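Local coordinates for protein endonuclease EndoMS (Thermococcus kodakarensis KOD1, PDB 5GKE) that binds double-stranded DNA as a mismatch restriction endonuclease, a magnesium-binding nuclease of the NucS family, at residues S23-F34 against Y113-E121. The protein carries 1 engineered substitution. Sequence-based numbering, arbitrary orientation.
Sequences SALLEEAMLTIF and YMVSVFRAE
Met30, Thr32 and Phe34 pair with Phe118, Ser116 and Met114 through backbone hydrogen bonds, joining strands 30-34 and 114-118 antiparallel. Thr32 O accepts twice, from Ser116 N at 2.9 Å and Ser116 OG at 3.2 Å; chi1 of 68° folds that hydroxyl back between its own N and carbonyl carbon. At the far end Phe34 O takes both Tyr113 N and Met114 N, a classic beta bulge.

Apolar contacts divide between the two faces. Met114 CE lies over the Phe34 ring, 3.9 Å from its centroid, a CH-pi contact. Leu31 CD1 and Ile33 CG1 meet Val115 CG2 on the other face, where Val117 spreads its methyls to Ala24 and Ala29.

Past the strand, Arg119 NE makes a nearly straight salt-bridge bond (172°) to Glu27 OE1, in the guanidinium plane and on the syn side but tilted from the carboxylate plane; NH1 bonds Asp4 O and Thr7 OG1. A leucine here would probably leave the Glu27 carboxylate without this charged mate and forfeit both NH1 bonds.

Strands 6-10 and 52-58 flank the pair within the PH-like domain, helix 14-27 covers Leu31, Val115 and Val117, and Phe34 and Phe118 stack on Phe118 and Phe34 of the second subunit.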
loop_
_atom_site.group_PDB
_atom_site.type_symbol
_atom_site.label_atom_id
_atom_site.label_comp_id
_atom_site.label_asym_id
_atom_site.label_seq_id
_atom_site.Cartn_x
_atom_site.Cartn_y
_atom_site.Cartn_z
ATOM N N SER A 23 20.569 9.871 20.499
ATOM C CA SER A 23 20.977 8.548 20.919
ATOM C C SER A 23 20.321 7.464 20.071
ATOM O O SER A 23 20.980 6.507 19.648
ATOM C CB SER A 23 20.640 8.350 22.391
ATOM O OG SER A 23 20.804 6.985 22.731
ATOM N N ALA A 24 19.024 7.626 19.820
ATOM C CA ALA A 24 18.276 6.702 18.966
ATOM C C ALA A 24 18.935 6.546 17.604
ATOM O O ALA A 24 19.237 5.426 17.179
ATOM C CB ALA A 24 16.849 7.173 18.806
ATOM N N LEU A 25 19.185 7.670 16.933
ATOM C CA LEU A 25 19.799 7.636 15.597
ATOM C C LEU A 25 21.197 7.028 15.625
ATOM O O LEU A 25 21.537 6.169 14.811
ATOM C CB LEU A 25 19.860 9.040 15.006
ATOM C CG LEU A 25 18.488 9.707 14.984
ATOM C CD1 LEU A 25 18.588 11.111 14.425
ATOM C CD2 LEU A 25 17.512 8.871 14.181
ATOM N N LEU A 26 22.005 7.475 16.577
ATOM C CA LEU A 26 23.349 6.954 16.744
ATOM C C LEU A 26 23.389 5.450 17.015
ATOM O O LEU A 26 24.239 4.745 16.484
ATOM C CB LEU A 26 24.035 7.707 17.883
ATOM C CG LEU A 26 25.529 7.996 17.767
ATOM C CD1 LEU A 26 25.911 8.278 16.330
ATOM C CD2 LEU A 26 25.849 9.181 18.640
ATOM N N GLU A 27 22.461 4.955 17.831
ATOM C CA GLU A 27 22.477 3.551 18.241
ATOM C C GLU A 27 21.718 2.611 17.312
ATOM O O GLU A 27 21.615 1.423 17.593
ATOM C CB GLU A 27 21.913 3.417 19.648
ATOM C CG GLU A 27 22.738 4.139 20.700
ATOM C CD GLU A 27 22.138 4.027 22.079
ATOM O OE1 GLU A 27 21.735 2.908 22.461
ATOM O OE2 GLU A 27 22.059 5.057 22.776
ATOM N N GLU A 28 21.190 3.142 16.213
ATOM C CA GLU A 28 20.351 2.350 15.317
ATOM C C GLU A 28 19.155 1.774 16.079
ATOM O O GLU A 28 18.782 0.633 15.870
ATOM C CB GLU A 28 21.151 1.215 14.682
ATOM C CG GLU A 28 21.635 1.471 13.271
ATOM C CD GLU A 28 22.350 0.264 12.682
ATOM O OE1 GLU A 28 22.871 -0.567 13.464
ATOM O OE2 GLU A 28 22.383 0.141 11.440
ATOM N N ALA A 29 18.591 2.557 16.993
ATOM C CA ALA A 29 17.434 2.121 17.771
ATOM C C ALA A 29 16.143 2.630 17.148
ATOM O O ALA A 29 16.158 3.371 16.168
ATOM C CB ALA A 29 17.542 2.606 19.228
ATOM N N MET A 30 15.018 2.251 17.736
ATOM C CA MET A 30 13.754 2.795 17.286
ATOM C C MET A 30 13.330 3.968 18.144
ATOM O O MET A 30 13.368 3.915 19.375
ATOM C CB MET A 30 12.679 1.720 17.267
ATOM C CG MET A 30 12.800 0.854 16.043
ATOM S SD MET A 30 11.259 0.054 15.621
ATOM C CE MET A 30 11.510 -1.490 16.457
ATOM N N LEU A 31 12.936 5.037 17.472
ATOM C CA LEU A 31 12.462 6.213 18.151
ATOM C C LEU A 31 10.955 6.203 18.103
ATOM O O LEU A 31 10.363 5.984 17.042
ATOM C CB LEU A 31 13.021 7.480 17.512
ATOM C CG LEU A 31 12.758 8.765 18.287
ATOM C CD1 LEU A 31 13.501 8.707 19.593
ATOM C CD2 LEU A 31 13.203 9.955 17.455
ATOM N N THR A 32 10.335 6.412 19.261
ATOM C CA THR A 32 8.898 6.583 19.318
ATOM C C THR A 32 8.580 7.835 20.110
ATOM O O THR A 32 9.116 8.041 21.190
ATOM C CB THR A 32 8.190 5.365 19.946
ATOM O OG1 THR A 32 8.480 4.200 19.174
ATOM C CG2 THR A 32 6.690 5.564 19.959
ATOM N N ILE A 33 7.701 8.660 19.558
ATOM C CA ILE A 33 7.295 9.907 20.181
ATOM C C ILE A 33 5.774 10.048 20.197
ATOM O O ILE A 33 5.113 9.841 19.179
ATOM C CB ILE A 33 7.921 11.106 19.436
ATOM C CG1 ILE A 33 9.441 11.117 19.644
ATOM C CG2 ILE A 33 7.278 12.419 19.855
ATOM C CD1 ILE A 33 10.151 12.151 18.801
ATOM N N PHE A 34 5.215 10.362 21.362
ATOM C CA PHE A 34 3.822 10.786 21.446
ATOM C C PHE A 34 3.848 12.298 21.583
ATOM O O PHE A 34 4.511 12.821 22.470
ATOM C CB PHE A 34 3.086 10.160 22.638
ATOM C CG PHE A 34 3.163 8.649 22.717
ATOM C CD1 PHE A 34 2.989 8.007 23.934
ATOM C CD2 PHE A 34 3.364 7.873 21.592
ATOM C CE1 PHE A 34 3.043 6.624 24.026
ATOM C CE2 PHE A 34 3.409 6.487 21.675
ATOM C CZ PHE A 34 3.255 5.864 22.895
ATOM N N TYR A 113 4.711 14.592 24.696
ATOM C CA TYR A 113 4.209 13.894 25.882
ATOM C C TYR A 113 5.121 12.750 26.286
ATOM O O TYR A 113 5.271 12.435 27.464
ATOM C CB TYR A 113 2.809 13.337 25.646
ATOM C CG TYR A 113 1.809 14.314 25.079
ATOM C CD1 TYR A 113 1.370 15.406 25.826
ATOM C CD2 TYR A 113 1.270 14.127 23.806
ATOM C CE1 TYR A 113 0.440 16.301 25.310
ATOM C CE2 TYR A 113 0.339 15.016 23.290
ATOM C CZ TYR A 113 -0.073 16.096 24.045
ATOM O OH TYR A 113 -0.995 16.975 23.537
ATOM N N MET A 114 5.699 12.089 25.302
ATOM C CA MET A 114 6.641 11.027 25.605
ATOM C C MET A 114 7.660 10.900 24.483
ATOM O O MET A 114 7.341 11.138 23.317
ATOM C CB MET A 114 5.906 9.700 25.820
ATOM C CG MET A 114 6.786 8.598 26.382
ATOM S SD MET A 114 6.079 6.956 26.149
ATOM C CE MET A 114 6.659 6.632 24.473
ATOM N N VAL A 115 8.882 10.535 24.845
ATOM C CA VAL A 115 9.891 10.133 23.879
ATOM C C VAL A 115 10.513 8.841 24.383
ATOM O O VAL A 115 10.696 8.657 25.579
ATOM C CB VAL A 115 10.971 11.225 23.670
ATOM C CG1 VAL A 115 11.550 11.679 24.995
ATOM C CG2 VAL A 115 12.072 10.715 22.769
ATOM N N SER A 116 10.824 7.932 23.476
ATOM C CA SER A 116 11.349 6.643 23.884
ATOM C C SER A 116 12.340 6.105 22.882
ATOM O O SER A 116 12.227 6.332 21.667
ATOM C CB SER A 116 10.216 5.629 24.076
ATOM O OG SER A 116 9.610 5.323 22.825
ATOM N N VAL A 117 13.314 5.381 23.406
ATOM C CA VAL A 117 14.313 4.750 22.579
ATOM C C VAL A 117 14.218 3.264 22.809
ATOM O O VAL A 117 14.306 2.794 23.943
ATOM C CB VAL A 117 15.726 5.265 22.899
ATOM C CG1 VAL A 117 16.774 4.435 22.190
ATOM C CG2 VAL A 117 15.843 6.717 22.512
ATOM N N PHE A 118 14.018 2.523 21.729
ATOM C CA PHE A 118 13.822 1.096 21.832
ATOM C C PHE A 118 14.923 0.416 21.041
ATOM O O PHE A 118 14.922 0.443 19.815
ATOM C CB PHE A 118 12.423 0.725 21.317
ATOM C CG PHE A 118 12.105 -0.756 21.352
ATOM C CD1 PHE A 118 12.773 -1.618 22.195
ATOM C CD2 PHE A 118 11.116 -1.275 20.528
ATOM C CE1 PHE A 118 12.459 -2.967 22.209
ATOM C CE2 PHE A 118 10.806 -2.615 20.545
ATOM C CZ PHE A 118 11.473 -3.460 21.384
ATOM N N ARG A 119 15.847 -0.236 21.736
ATOM C CA ARG A 119 16.947 -0.835 21.018
ATOM C C ARG A 119 16.495 -2.236 20.722
ATOM O O ARG A 119 16.742 -3.158 21.488
ATOM C CB ARG A 119 18.232 -0.803 21.870
ATOM C CG ARG A 119 18.337 0.487 22.694
ATOM C CD ARG A 119 19.532 0.611 23.653
ATOM N NE ARG A 119 19.850 2.031 23.854
ATOM C CZ ARG A 119 19.164 2.875 24.629
ATOM N NH1 ARG A 119 18.123 2.449 25.338
ATOM N NH2 ARG A 119 19.529 4.157 24.712
ATOM N N ALA A 120 15.943 -2.422 19.534
ATOM C CA ALA A 120 15.192 -3.638 19.288
ATOM C C ALA A 120 16.091 -4.619 18.607
ATOM O O ALA A 120 16.890 -4.252 17.757
ATOM C CB ALA A 120 13.948 -3.364 18.458
ATOM N N GLU A 121 15.970 -5.871 19.001
ATOM C CA GLU A 121 16.821 -6.912 18.479
ATOM C C GLU A 121 15.922 -7.911 17.779
ATOM O O GLU A 121 15.009 -8.447 18.396
ATOM C CB GLU A 121 17.608 -7.552 19.616
ATOM C CG GLU A 121 18.763 -8.432 19.199
ATOM C CD GLU A 121 19.556 -8.931 20.403
ATOM O OE1 GLU A 121 19.051 -8.816 21.546
ATOM O OE2 GLU A 121 20.685 -9.432 20.206
#